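Local coordinates for major royal jelly protein 1 (Apis mellifera, PDB 5YYL) that is the most abundant protein of royal jelly, probably serves as food for honeybee larvae, and binds the sterol 24-methylenecholesterol, at residues 316-321 with 357-362; 29-34 with 408-413. All coordinates share one frame; numbering follows the deposited sequence.

The two contacts lie side by side, their centres 11 Å apart, and meet where Phe318 packs on Leu410 and Ile411 of helix 407-411, and Val316 on Ile411. Contact 1 joins two neighbouring sheets of a beta-propeller. Contact 2 sets the N-terminal segment 29-34 against that helix. They share the sheet containing strands 353-361, 373-383, 400-406 and 33-37, to which contact 1 brings residues 357-361 and contact 2 the start of strand 33-37. In sequence both segments of contact 1 fall between the two segments of contact 2, and one short helix touches both the N-terminal segment and the core between the two sheets.

Contact 1: residues 316-321 with 357-362; sequences VLFFGL and MKIKEA
Phe318 of strand 316-321 packs on Met357 and Ile359 of strand 353-361, which send their side chains toward it from the facing sheet. With chi1 at -71° its CG stands anti to the carbonyl carbon, and the ring reaches out between the sheets. At the base, CB lies 4.4 Å from Met357 SD, which comes in at the end of an extended CA-CB-CG-SD chain. Farther out, CD2 is 4.0 Å from Ile359 CD1; this methyl approaches the ring obliquely, and the two side chains cross at about a right angle. The far end of the ring passes beyond both residues to Leu410 and Ile411 of helix 407-411, which share this apolar layer.

No hydrogen bond links the segments, so the join is purely apolar. The alternate residues Lys358 and Lys360 turn to the opposite side of their strand, where each forms a salt bridge with Asp70 of strand 65-72. Met357 and Ile359 also touch Val310 of strand 306-311, which widens the interface beyond Phe318. Strand 353-361 is thus lodged between two sheets, apolar on one side and charged on the other. Face-to-face packing of successive sheets is the blade-to-blade contact of a beta-propeller, here between the antiparallel blade of strands 306-311, 316-321, 326-331 and 342-346 and the mixed sheet that contains strand 353-361.

Contact 2: residues 29-34 with 408-413; sequences KSLPIL and NELILN
Lys29 and Leu410 meet because each carries its CG anti to its own backbone nitrogen, with chi1 at 160° for the lysine and -157° for the leucine. The rest of the lysine chain runs extended, and its end is brought alongside the leucine tip. The closest pair is Lys29 CE and Leu410 CD1, 3.7 Å apart, with Lys29 NZ only slightly farther from the same methyl. The two side chains cross obliquely. Leu31 approaches Leu410 differently, at about a right angle, and its CD1 lies 4.1 Å from Leu410 CD1. One methyl of Leu410 therefore receives both residues of the N-terminal segment.

Lys29 NZ stops 4.3 Å from Glu409 O, and no hydrogen bond joins the two segments. The ammonium group lies close to the C-terminal end of the helix, whose carbonyls would probably attract it mildly; the carboxylate of Glu409 is more distant, with OE1 6.9 Å from Lys29 NZ. The lysine is poorly ordered, so its tip should be read as approximate.

A second subunit adjoins this edge. Asn413 ND2 of that copy donates to Glu409 O and to Leu412 O, the same bonds are made in return by Asn413, and Leu412 packs on its own counterpart. Lys29 NZ has a weak hydrogen bond to Asn413 OD1 of the second subunit. Within the chain, Leu31 rests on Met403 and Ala405 of strand 400-406, beside which strand 33-37 runs antiparallel, while the helix also faces strand 316-321. Helix 407-411 thus bridges the N-terminal segment, strand 400-406 and the adjacent sheet.

Contact 1: residues 316-321 with 357-362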
# COMPACT_ATOMS: atom_id res chain seq x y z
N VAL A 316 32.13 -5.72 -19.65
CA VAL A 316 31.84 -5.68 -21.09
C VAL A 316 32.19 -4.30 -21.65
O VAL A 316 31.67 -3.28 -21.17
CB VAL A 316 30.35 -5.93 -21.35
CG1 VAL A 316 30.08 -6.03 -22.85
CG2 VAL A 316 29.89 -7.20 -20.63
N LEU A 317 33.08 -4.27 -22.64
CA LEU A 317 33.48 -3.02 -23.34
C LEU A 317 32.58 -2.82 -24.54
O LEU A 317 32.50 -3.69 -25.40
CB LEU A 317 34.92 -3.09 -23.84
CG LEU A 317 35.42 -1.96 -24.77
CD1 LEU A 317 35.87 -0.73 -23.99
CD2 LEU A 317 36.55 -2.43 -25.69
N PHE A 318 31.93 -1.66 -24.61
CA PHE A 318 31.15 -1.25 -25.77
C PHE A 318 31.89 -0.16 -26.50
O PHE A 318 32.61 0.63 -25.89
CB PHE A 318 29.78 -0.75 -25.34
CG PHE A 318 28.88 -1.83 -24.84
CD1 PHE A 318 28.02 -2.47 -25.71
CD2 PHE A 318 28.90 -2.20 -23.51
CE1 PHE A 318 27.19 -3.48 -25.26
CE2 PHE A 318 28.08 -3.21 -23.04
CZ PHE A 318 27.22 -3.85 -23.93
N PHE A 319 31.70 -0.13 -27.82
CA PHE A 319 32.34 0.85 -28.67
C PHE A 319 31.62 1.05 -29.99
O PHE A 319 31.10 0.11 -30.58
CB PHE A 319 33.79 0.45 -28.93
CG PHE A 319 33.96 -0.94 -29.46
CD1 PHE A 319 33.89 -1.18 -30.82
CD2 PHE A 319 34.21 -2.01 -28.60
CE1 PHE A 319 34.04 -2.46 -31.32
CE2 PHE A 319 34.37 -3.29 -29.09
CZ PHE A 319 34.29 -3.52 -30.46
N GLY A 320 31.61 2.30 -30.46
CA GLY A 320 30.97 2.64 -31.70
C GLY A 320 31.88 2.35 -32.88
O GLY A 320 33.06 2.65 -32.85
N LEU A 321 31.29 1.79 -33.93
CA LEU A 321 32.01 1.43 -35.13
C LEU A 321 31.61 2.43 -36.21
O LEU A 321 30.53 2.35 -36.75
CB LEU A 321 31.66 -0.01 -35.50
CG LEU A 321 32.26 -1.05 -34.54
CD1 LEU A 321 31.44 -2.32 -34.45
CD2 LEU A 321 33.69 -1.40 -34.91
N MET A 357 28.93 7.56 -24.74
CA MET A 357 28.27 6.45 -24.07
C MET A 357 28.55 6.44 -22.58
O MET A 357 29.67 6.75 -22.16
CB MET A 357 28.73 5.14 -24.66
CG MET A 357 28.18 4.91 -26.03
SD MET A 357 28.73 3.34 -26.71
CE MET A 357 27.28 3.12 -27.73
N LYS A 358 27.54 6.12 -21.79
CA LYS A 358 27.71 5.95 -20.35
C LYS A 358 26.90 4.74 -19.92
O LYS A 358 25.93 4.37 -20.58
CB LYS A 358 27.22 7.18 -19.59
CG LYS A 358 27.82 8.50 -20.04
CD LYS A 358 29.27 8.62 -19.63
CE LYS A 358 29.94 9.83 -20.25
NZ LYS A 358 29.50 11.09 -19.58
N ILE A 359 27.30 4.11 -18.81
CA ILE A 359 26.57 3.00 -18.25
C ILE A 359 26.25 3.28 -16.79
O ILE A 359 27.12 3.61 -16.01
CB ILE A 359 27.31 1.65 -18.43
CG1 ILE A 359 27.29 1.28 -19.92
CG2 ILE A 359 26.65 0.53 -17.61
CD1 ILE A 359 27.92 -0.04 -20.28
N LYS A 360 24.99 3.09 -16.45
CA LYS A 360 24.44 3.35 -15.13
C LYS A 360 23.83 2.07 -14.59
O LYS A 360 23.45 1.21 -15.35
CB LYS A 360 23.36 4.43 -15.25
CG LYS A 360 23.86 5.76 -15.84
CD LYS A 360 24.78 6.51 -14.88
CE LYS A 360 25.69 7.48 -15.62
NZ LYS A 360 26.41 8.38 -14.68
N GLU A 361 23.74 1.98 -13.27
CA GLU A 361 23.03 0.90 -12.58
C GLU A 361 21.67 1.41 -12.10
O GLU A 361 21.55 2.54 -11.62
CB GLU A 361 23.85 0.41 -11.40
CG GLU A 361 25.13 -0.29 -11.77
CD GLU A 361 25.96 -0.60 -10.54
OE1 GLU A 361 26.15 -1.80 -10.24
OE2 GLU A 361 26.39 0.37 -9.85
N ALA A 362 20.65 0.57 -12.20
CA ALA A 362 19.31 0.93 -11.75
C ALA A 362 19.35 1.20 -10.25
O ALA A 362 20.15 0.59 -9.56
CB ALA A 362 18.31 -0.17 -12.06

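Contact 2: residues 29-34 with 408-413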
# COMPACT_ATOMS: atom_id res chain seq x y z
N LYS A 29 19.02 -3.38 -36.00
CA LYS A 29 18.49 -3.37 -34.60
C LYS A 29 18.83 -2.06 -33.91
O LYS A 29 20.00 -1.74 -33.77
CB LYS A 29 19.00 -4.53 -33.74
CG LYS A 29 18.88 -4.29 -32.23
CD LYS A 29 19.00 -5.58 -31.42
CE LYS A 29 19.51 -5.33 -30.00
NZ LYS A 29 19.47 -6.55 -29.12
N SER A 30 17.81 -1.28 -33.61
CA SER A 30 17.97 0.05 -33.05
C SER A 30 17.73 -0.06 -31.55
O SER A 30 17.16 -1.03 -31.05
CB SER A 30 16.98 1.03 -33.70
N LEU A 31 18.15 0.98 -30.83
CA LEU A 31 17.94 1.08 -29.41
C LEU A 31 16.84 2.11 -29.13
O LEU A 31 16.81 3.15 -29.77
CB LEU A 31 19.24 1.51 -28.75
CG LEU A 31 20.20 0.40 -28.35
CD1 LEU A 31 20.34 -0.66 -29.42
CD2 LEU A 31 21.54 1.01 -28.00
N PRO A 32 15.95 1.82 -28.17
CA PRO A 32 14.92 2.80 -27.87
C PRO A 32 15.43 4.22 -27.54
O PRO A 32 16.34 4.42 -26.73
CB PRO A 32 14.21 2.23 -26.63
CG PRO A 32 15.10 1.19 -26.11
CD PRO A 32 15.83 0.64 -27.30
N ILE A 33 14.81 5.18 -28.20
CA ILE A 33 15.09 6.58 -28.01
C ILE A 33 14.50 7.07 -26.70
O ILE A 33 13.36 6.78 -26.39
CB ILE A 33 14.58 7.39 -29.20
CG1 ILE A 33 15.57 7.25 -30.37
CG2 ILE A 33 14.41 8.84 -28.82
CD1 ILE A 33 14.93 7.19 -31.75
N LEU A 34 15.32 7.80 -25.96
CA LEU A 34 14.96 8.46 -24.72
C LEU A 34 14.65 9.94 -25.00
O LEU A 34 13.72 10.50 -24.43
CB LEU A 34 16.12 8.33 -23.74
CG LEU A 34 15.90 8.72 -22.30
CD1 LEU A 34 14.89 7.83 -21.63
CD2 LEU A 34 17.20 8.70 -21.52
N ASN A 408 22.47 -6.29 -20.26
CA ASN A 408 22.37 -7.75 -20.31
C ASN A 408 21.49 -8.20 -21.47
O ASN A 408 21.87 -9.12 -22.19
CB ASN A 408 21.85 -8.29 -18.97
CG ASN A 408 21.80 -9.81 -18.93
OD1 ASN A 408 20.86 -10.41 -19.45
N GLU A 409 20.35 -7.54 -21.69
CA GLU A 409 19.48 -7.82 -22.84
C GLU A 409 20.18 -7.64 -24.21
O GLU A 409 19.84 -8.29 -25.19
CB GLU A 409 18.20 -6.96 -22.78
CG GLU A 409 16.97 -7.57 -23.46
CD GLU A 409 15.64 -6.86 -23.16
OE1 GLU A 409 14.77 -6.82 -24.08
OE2 GLU A 409 15.42 -6.35 -22.03
N LEU A 410 21.15 -6.74 -24.28
CA LEU A 410 21.83 -6.40 -25.53
C LEU A 410 22.82 -7.50 -25.92
O LEU A 410 22.93 -7.85 -27.09
CB LEU A 410 22.54 -5.04 -25.35
CG LEU A 410 22.92 -4.07 -26.47
CD1 LEU A 410 21.84 -3.91 -27.52
CD2 LEU A 410 23.28 -2.72 -25.88
N ILE A 411 23.49 -8.08 -24.94
CA ILE A 411 24.55 -9.06 -25.15
C ILE A 411 24.16 -10.53 -24.89
O ILE A 411 24.93 -11.42 -25.20
CB ILE A 411 25.79 -8.73 -24.29
CG1 ILE A 411 25.50 -8.92 -22.78
CG2 ILE A 411 26.29 -7.34 -24.60
CD1 ILE A 411 26.60 -8.41 -21.86
N LEU A 412 22.97 -10.77 -24.33
CA LEU A 412 22.50 -12.12 -23.99
C LEU A 412 22.56 -13.05 -25.18
O LEU A 412 22.14 -12.66 -26.27
CB LEU A 412 21.05 -12.09 -23.48
CG LEU A 412 20.47 -13.41 -22.93
CD1 LEU A 412 21.19 -13.83 -21.66
CD2 LEU A 412 18.98 -13.23 -22.68
N ASN A 413 23.05 -14.27 -24.97
CA ASN A 413 23.27 -15.26 -26.03
C ASN A 413 24.21 -14.73 -27.15
O ASN A 413 23.95 -14.96 -28.35
CB ASN A 413 21.93 -15.72 -26.66
CG ASN A 413 20.91 -16.16 -25.62
OD1 ASN A 413 21.25 -16.70 -24.59
ND2 ASN A 413 19.63 -15.94 -25.91